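Side-chain contacts in putative metalloprotease II (Bacteroides fragilis, PDB 4ON1), which probably acts as an extracellular zinc-dependent endopeptidase related to fragilysin, from a bacterial pathogenicity island: residues T94-R99 with L103-V108; D257-A262 with G295-Y300. All coordinates share one frame; numbering follows the deposited sequence.

The two contacts belong to different parts of the chain, on opposite sides of its centre. Contact 1 joins the strands of a hairpin in the fragilysin-type N-terminal domain and lies away from the zinc site. Contact 2, in the metallopeptidase region, sets the start of helix 259-271 against the loop and strand of 295-300, and the side chain of Tyr300 comes to about 8 Å from the zinc ion and about 5 Å from the side chain of Asp176, one of its ligands. Their centres are 29 Å apart and their nearest atoms about 14 Å, so neither touches the other.

Contact 1 (T94-R99 with L103-V108); sequences TIRLQR and LIDYIV
With CG anti to the backbone N (chi1 178°) and a bend at chi3 (-70°), Arg96 lays its guanidinium beside the carboxylate of Asp105, its cross-strand partner in a non-hydrogen-bonded antiparallel pair. The grip is a side-on salt bridge: NH2 of Arg96 reaches OD2 of Asp105 at 2.8 Å, on the syn side but well tilted out of the carboxylate plane, and NE of Arg96 meets OD1 of Asp105 at 3.2 Å from above that plane. Both oxygens lie near the guanidinium plane, although the two flat groups are turned 52° against each other. Leu103 packs along the aliphatic part of the arginine chain, its CD1 3.5 Å from CG of Arg96.

The face bearing Ile95, Leu97, Ile104 and Tyr106 is built differently. Tyr106 turns its ring edge to Leu97, whose CD1 comes within 3.6 Å of CE2 of the ring. Arg99 runs across the phenol end at about a right angle, with its CG 3.7 Å from OH of Tyr106, while its CB and CG also touch CG1 of Ile104. Arg99 forms salt bridges with Glu49 and Glu52, and Glu49 is also hydrogen-bonded to the Tyr106 hydroxyl.

Two reciprocal backbone pairs, Ile95 with Tyr106 and Leu97 with Ile104, tie the strands of this beta hairpin together; the bond from Ile104 N to Leu97 O is 2.7 Å long. Strands 84-88 and 153-159 flank the hairpin and continue the sheet.

Charge is thus matched by charge at two places: the buried Asp105 is paired with Arg96 through both oxygens, which would probably keep it ionised and limit rotation of the guanidinium, while at the end of the strand acidic partners from another hairpin anchor Arg99.

Contact 2 (D257-A262 with G295-Y300); sequences DYEVSA and GKTFGY
A small, largely buried packing contact sets the first turn of helix 259-271 against a loop and the short strand that follows it, within 295-300, in the metallopeptidase part of the chain. Glu259 carries most of it. Its CG sits between the backbone N and the carbonyl carbon (chi1 58°), and the chain bends again at chi2 (-95°), so the methylene lies against the ring of Tyr300 while the carboxylate turns off to Thr297. CG of Glu259 lies over one face of that ring, offset toward the rim, in a CH-pi contact 4.0 Å from the ring centroid. Further along the ring, CG2 of Val260 approaches obliquely and meets OH of Tyr300 at 3.6 Å.

The Glu259 and Thr297 side chains cross at about a right angle. OG1 of Thr297 donates a weak hydrogen bond of 3.0 Å to OE1 of Glu259. Beside the hydroxyl, the Thr297 methyl CG2 packs 3.9 Å from CB of Glu259, so the threonine offers both a hydroxyl and a methyl to the same side chain.

Strand 319-323 pairs with Tyr300 through Ile321, which also touches Glu259 and the Tyr300 side chain, while Pro178 touches the same tyrosine.

One side chain therefore divides its work, its aliphatic part covering an aromatic face and its acid engaging a hydroxyl. The nearby helix N-terminus may favour the charged form of Glu259, whereas neighbouring Asp293 could oppose it; the weak bond from Thr297 adds little. The packing holds one face of a tyrosine whose side chain lies near zinc ligand Asp176.

Contact 1 (T94-R99 with L103-V108)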
loop_
_atom_site.group_PDB
_atom_site.type_symbol
_atom_site.label_atom_id
_atom_site.label_comp_id
_atom_site.label_asym_id
_atom_site.label_seq_id
_atom_site.Cartn_x
_atom_site.Cartn_y
_atom_site.Cartn_z
ATOM N N THR A 94 2.501 11.553 4.309
ATOM C CA THR A 94 1.485 11.667 3.270
ATOM C C THR A 94 0.116 11.833 3.888
ATOM O O THR A 94 -0.114 11.429 5.023
ATOM C CB THR A 94 1.427 10.419 2.347
ATOM O OG1 THR A 94 0.908 9.307 3.084
ATOM C CG2 THR A 94 2.802 10.077 1.785
ATOM N N ILE A 95 -0.788 12.415 3.113
ATOM C CA ILE A 95 -2.203 12.447 3.417
ATOM C C ILE A 95 -2.933 12.028 2.163
ATOM O O ILE A 95 -2.598 12.481 1.068
ATOM C CB ILE A 95 -2.708 13.848 3.834
ATOM C CG1 ILE A 95 -2.021 14.339 5.104
ATOM C CG2 ILE A 95 -4.214 13.820 4.067
ATOM C CD1 ILE A 95 -2.698 15.566 5.692
ATOM N N ARG A 96 -3.908 11.142 2.316
ATOM C CA ARG A 96 -4.756 10.757 1.201
ATOM C C ARG A 96 -6.195 11.061 1.563
ATOM O O ARG A 96 -6.678 10.632 2.615
ATOM C CB ARG A 96 -4.576 9.270 0.861
ATOM C CG ARG A 96 -5.465 8.796 -0.269
ATOM C CD ARG A 96 -5.140 7.378 -0.683
ATOM N NE ARG A 96 -3.851 7.298 -1.360
ATOM C CZ ARG A 96 -3.359 6.192 -1.902
ATOM N NH1 ARG A 96 -4.055 5.064 -1.856
ATOM N NH2 ARG A 96 -2.174 6.217 -2.497
ATOM N N LEU A 97 -6.881 11.817 0.712
ATOM C CA LEU A 97 -8.283 12.100 0.968
ATOM C C LEU A 97 -9.061 12.408 -0.306
ATOM O O LEU A 97 -8.491 12.491 -1.396
ATOM C CB LEU A 97 -8.411 13.252 1.968
ATOM C CG LEU A 97 -7.496 14.465 1.809
ATOM C CD1 LEU A 97 -7.879 15.292 0.606
ATOM C CD2 LEU A 97 -7.532 15.319 3.063
ATOM N N GLN A 98 -10.370 12.570 -0.156
ATOM C CA GLN A 98 -11.231 12.854 -1.290
ATOM C C GLN A 98 -11.418 14.351 -1.497
ATOM O O GLN A 98 -11.782 15.074 -0.570
ATOM C CB GLN A 98 -12.588 12.174 -1.106
ATOM C CG GLN A 98 -12.490 10.669 -0.908
ATOM C CD GLN A 98 -12.774 9.901 -2.184
ATOM O OE1 GLN A 98 -12.685 10.447 -3.286
ATOM N NE2 GLN A 98 -13.117 8.625 -2.042
ATOM N N ARG A 99 -11.172 14.800 -2.724
ATOM C CA ARG A 99 -11.447 16.175 -3.121
ATOM C C ARG A 99 -12.244 16.164 -4.415
ATOM O O ARG A 99 -11.756 15.683 -5.438
ATOM C CB ARG A 99 -10.159 16.971 -3.328
ATOM C CG ARG A 99 -9.219 17.022 -2.136
ATOM C CD ARG A 99 -9.674 18.032 -1.106
ATOM N NE ARG A 99 -9.609 19.398 -1.625
ATOM C CZ ARG A 99 -10.618 20.258 -1.568
ATOM N NH1 ARG A 99 -11.758 19.894 -1.003
ATOM N NH2 ARG A 99 -10.482 21.479 -2.068
ATOM N N LEU A 103 -9.729 10.864 -5.521
ATOM C CA LEU A 103 -8.786 10.483 -4.480
ATOM C C LEU A 103 -7.457 11.226 -4.685
ATOM O O LEU A 103 -6.817 11.101 -5.735
ATOM C CB LEU A 103 -8.574 8.973 -4.479
ATOM C CG LEU A 103 -7.719 8.426 -3.342
ATOM C CD1 LEU A 103 -8.486 8.575 -2.044
ATOM C CD2 LEU A 103 -7.369 6.966 -3.591
ATOM N N ILE A 104 -7.058 12.008 -3.689
ATOM C CA ILE A 104 -5.879 12.873 -3.804
ATOM C C ILE A 104 -4.781 12.487 -2.815
ATOM O O ILE A 104 -5.054 12.284 -1.633
ATOM C CB ILE A 104 -6.251 14.345 -3.567
ATOM C CG1 ILE A 104 -7.417 14.749 -4.478
ATOM C CG2 ILE A 104 -5.045 15.249 -3.788
ATOM C CD1 ILE A 104 -7.096 14.670 -5.961
ATOM N N ASP A 105 -3.551 12.362 -3.309
ATOM C CA ASP A 105 -2.379 12.115 -2.458
ATOM C C ASP A 105 -1.563 13.395 -2.267
ATOM O O ASP A 105 -1.181 14.039 -3.248
ATOM C CB ASP A 105 -1.478 11.033 -3.069
ATOM C CG ASP A 105 -1.448 9.749 -2.252
ATOM O OD1 ASP A 105 -1.841 9.772 -1.067
ATOM O OD2 ASP A 105 -1.013 8.714 -2.800
ATOM N N TYR A 106 -1.307 13.770 -1.016
ATOM C CA TYR A 106 -0.374 14.862 -0.727
ATOM C C TYR A 106 0.896 14.256 -0.154
ATOM O O TYR A 106 0.837 13.531 0.836
ATOM C CB TYR A 106 -0.968 15.881 0.254
ATOM C CG TYR A 106 -2.255 16.523 -0.202
ATOM C CD1 TYR A 106 -2.253 17.769 -0.809
ATOM C CD2 TYR A 106 -3.475 15.887 -0.020
ATOM C CE1 TYR A 106 -3.428 18.362 -1.226
ATOM C CE2 TYR A 106 -4.657 16.469 -0.436
ATOM C CZ TYR A 106 -4.627 17.707 -1.039
ATOM O OH TYR A 106 -5.804 18.292 -1.454
ATOM N N ILE A 107 2.037 14.547 -0.777
ATOM C CA ILE A 107 3.287 13.876 -0.441
ATOM C C ILE A 107 4.358 14.897 -0.049
ATOM O O ILE A 107 4.620 15.851 -0.790
ATOM C CB ILE A 107 3.777 13.016 -1.637
ATOM C CG1 ILE A 107 2.704 11.988 -2.027
ATOM C CG2 ILE A 107 5.121 12.355 -1.338
ATOM C CD1 ILE A 107 2.759 11.568 -3.497
ATOM N N VAL A 108 4.950 14.711 1.128
ATOM C CA VAL A 108 6.032 15.566 1.603
ATOM C C VAL A 108 7.213 14.732 2.087
ATOM O O VAL A 108 7.055 13.854 2.925
ATOM C CB VAL A 108 5.561 16.508 2.752
ATOM C CG1 VAL A 108 4.658 17.585 2.220
ATOM C CG2 VAL A 108 4.827 15.730 3.846
#

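Contact 2 (D257-A262 with G295-Y300)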
loop_
_atom_site.group_PDB
_atom_site.type_symbol
_atom_site.label_atom_id
_atom_site.label_comp_id
_atom_site.label_asym_id
_atom_site.label_seq_id
_atom_site.Cartn_x
_atom_site.Cartn_y
_atom_site.Cartn_z
ATOM N N ASP A 257 9.838 -8.938 -17.967
ATOM C CA ASP A 257 9.851 -10.338 -17.540
ATOM C C ASP A 257 8.472 -10.945 -17.309
ATOM O O ASP A 257 7.520 -10.261 -16.944
ATOM C CB ASP A 257 10.666 -10.492 -16.255
ATOM C CG ASP A 257 12.158 -10.344 -16.483
ATOM O OD1 ASP A 257 12.559 -9.972 -17.608
ATOM O OD2 ASP A 257 12.925 -10.596 -15.527
ATOM N N TYR A 258 8.401 -12.256 -17.500
ATOM C CA TYR A 258 7.170 -13.005 -17.353
ATOM C C TYR A 258 6.990 -13.304 -15.881
ATOM O O TYR A 258 7.950 -13.682 -15.202
ATOM C CB TYR A 258 7.227 -14.292 -18.159
ATOM C CG TYR A 258 6.024 -15.186 -18.001
ATOM C CD1 TYR A 258 4.732 -14.681 -18.114
ATOM C CD2 TYR A 258 6.180 -16.540 -17.756
ATOM C CE1 TYR A 258 3.631 -15.504 -17.982
ATOM C CE2 TYR A 258 5.088 -17.371 -17.630
ATOM C CZ TYR A 258 3.818 -16.849 -17.738
ATOM O OH TYR A 258 2.732 -17.677 -17.606
ATOM N N GLU A 259 5.771 -13.109 -15.388
ATOM C CA GLU A 259 5.503 -13.124 -13.956
ATOM C C GLU A 259 5.851 -14.456 -13.289
ATOM O O GLU A 259 6.350 -14.461 -12.163
ATOM C CB GLU A 259 4.042 -12.740 -13.682
ATOM C CG GLU A 259 2.995 -13.625 -14.351
ATOM C CD GLU A 259 2.516 -13.046 -15.681
ATOM O OE1 GLU A 259 3.211 -12.178 -16.251
ATOM O OE2 GLU A 259 1.436 -13.455 -16.153
ATOM N N VAL A 260 5.572 -15.572 -13.959
ATOM C CA VAL A 260 5.846 -16.885 -13.373
ATOM C C VAL A 260 7.349 -17.083 -13.158
ATOM O O VAL A 260 7.779 -17.521 -12.093
ATOM C CB VAL A 260 5.295 -18.019 -14.250
ATOM C CG1 VAL A 260 5.668 -19.389 -13.679
ATOM C CG2 VAL A 260 3.780 -17.898 -14.386
ATOM N N SER A 261 8.136 -16.741 -14.174
ATOM C CA SER A 261 9.589 -16.789 -14.081
ATOM C C SER A 261 10.108 -15.816 -13.027
ATOM O O SER A 261 11.016 -16.144 -12.256
ATOM C CB SER A 261 10.219 -16.466 -15.434
ATOM O OG SER A 261 9.522 -17.122 -16.471
ATOM N N ALA A 262 9.536 -14.614 -13.003
ATOM C CA ALA A 262 9.955 -13.588 -12.047
ATOM C C ALA A 262 9.706 -14.021 -10.602
ATOM O O ALA A 262 10.533 -13.796 -9.721
ATOM C CB ALA A 262 9.250 -12.274 -12.336
ATOM N N GLY A 295 3.802 -4.735 -19.387
ATOM C CA GLY A 295 2.737 -3.875 -18.893
ATOM C C GLY A 295 1.415 -4.545 -18.578
ATOM O O GLY A 295 0.506 -3.913 -18.036
ATOM N N LYS A 296 1.299 -5.830 -18.890
ATOM C CA LYS A 296 0.020 -6.517 -18.728
ATOM C C LYS A 296 -0.184 -7.094 -17.315
ATOM O O LYS A 296 -1.317 -7.342 -16.890
ATOM C CB LYS A 296 -0.093 -7.626 -19.776
ATOM C CG LYS A 296 -0.102 -7.111 -21.219
ATOM C CD LYS A 296 -0.125 -8.257 -22.225
ATOM C CE LYS A 296 -0.521 -7.771 -23.614
ATOM N NZ LYS A 296 -0.837 -8.896 -24.543
ATOM N N THR A 297 0.901 -7.287 -16.572
ATOM C CA THR A 297 0.785 -7.868 -15.232
ATOM C C THR A 297 1.210 -6.907 -14.125
ATOM O O THR A 297 2.325 -6.387 -14.144
ATOM C CB THR A 297 1.618 -9.165 -15.120
ATOM O OG1 THR A 297 1.081 -10.151 -16.011
ATOM C CG2 THR A 297 1.572 -9.716 -13.696
ATOM N N PHE A 298 0.331 -6.693 -13.150
ATOM C CA PHE A 298 0.607 -5.734 -12.082
ATOM C C PHE A 298 1.085 -6.422 -10.813
ATOM O O PHE A 298 1.744 -5.813 -9.969
ATOM C CB PHE A 298 -0.641 -4.909 -11.764
ATOM C CG PHE A 298 -1.344 -4.382 -12.980
ATOM C CD1 PHE A 298 -0.621 -3.871 -14.046
ATOM C CD2 PHE A 298 -2.726 -4.399 -13.055
ATOM C CE1 PHE A 298 -1.268 -3.388 -15.175
ATOM C CE2 PHE A 298 -3.381 -3.918 -14.176
ATOM C CZ PHE A 298 -2.646 -3.411 -15.237
ATOM N N GLY A 299 0.737 -7.695 -10.679
ATOM C CA GLY A 299 1.086 -8.469 -9.505
ATOM C C GLY A 299 0.836 -9.932 -9.794
ATOM O O GLY A 299 0.130 -10.267 -10.743
ATOM N N TYR A 300 1.427 -10.808 -8.991
ATOM C CA TYR A 300 1.267 -12.242 -9.190
ATOM C C TYR A 300 1.552 -12.978 -7.896
ATOM O O TYR A 300 2.594 -12.768 -7.278
ATOM C CB TYR A 300 2.187 -12.741 -10.308
ATOM C CG TYR A 300 1.989 -14.203 -10.669
ATOM C CD1 TYR A 300 0.938 -14.610 -11.476
ATOM C CD2 TYR A 300 2.871 -15.169 -10.205
ATOM C CE1 TYR A 300 0.766 -15.945 -11.803
ATOM C CE2 TYR A 300 2.712 -16.495 -10.519
ATOM C CZ TYR A 300 1.661 -16.881 -11.320
ATOM O OH TYR A 300 1.522 -18.211 -11.634
#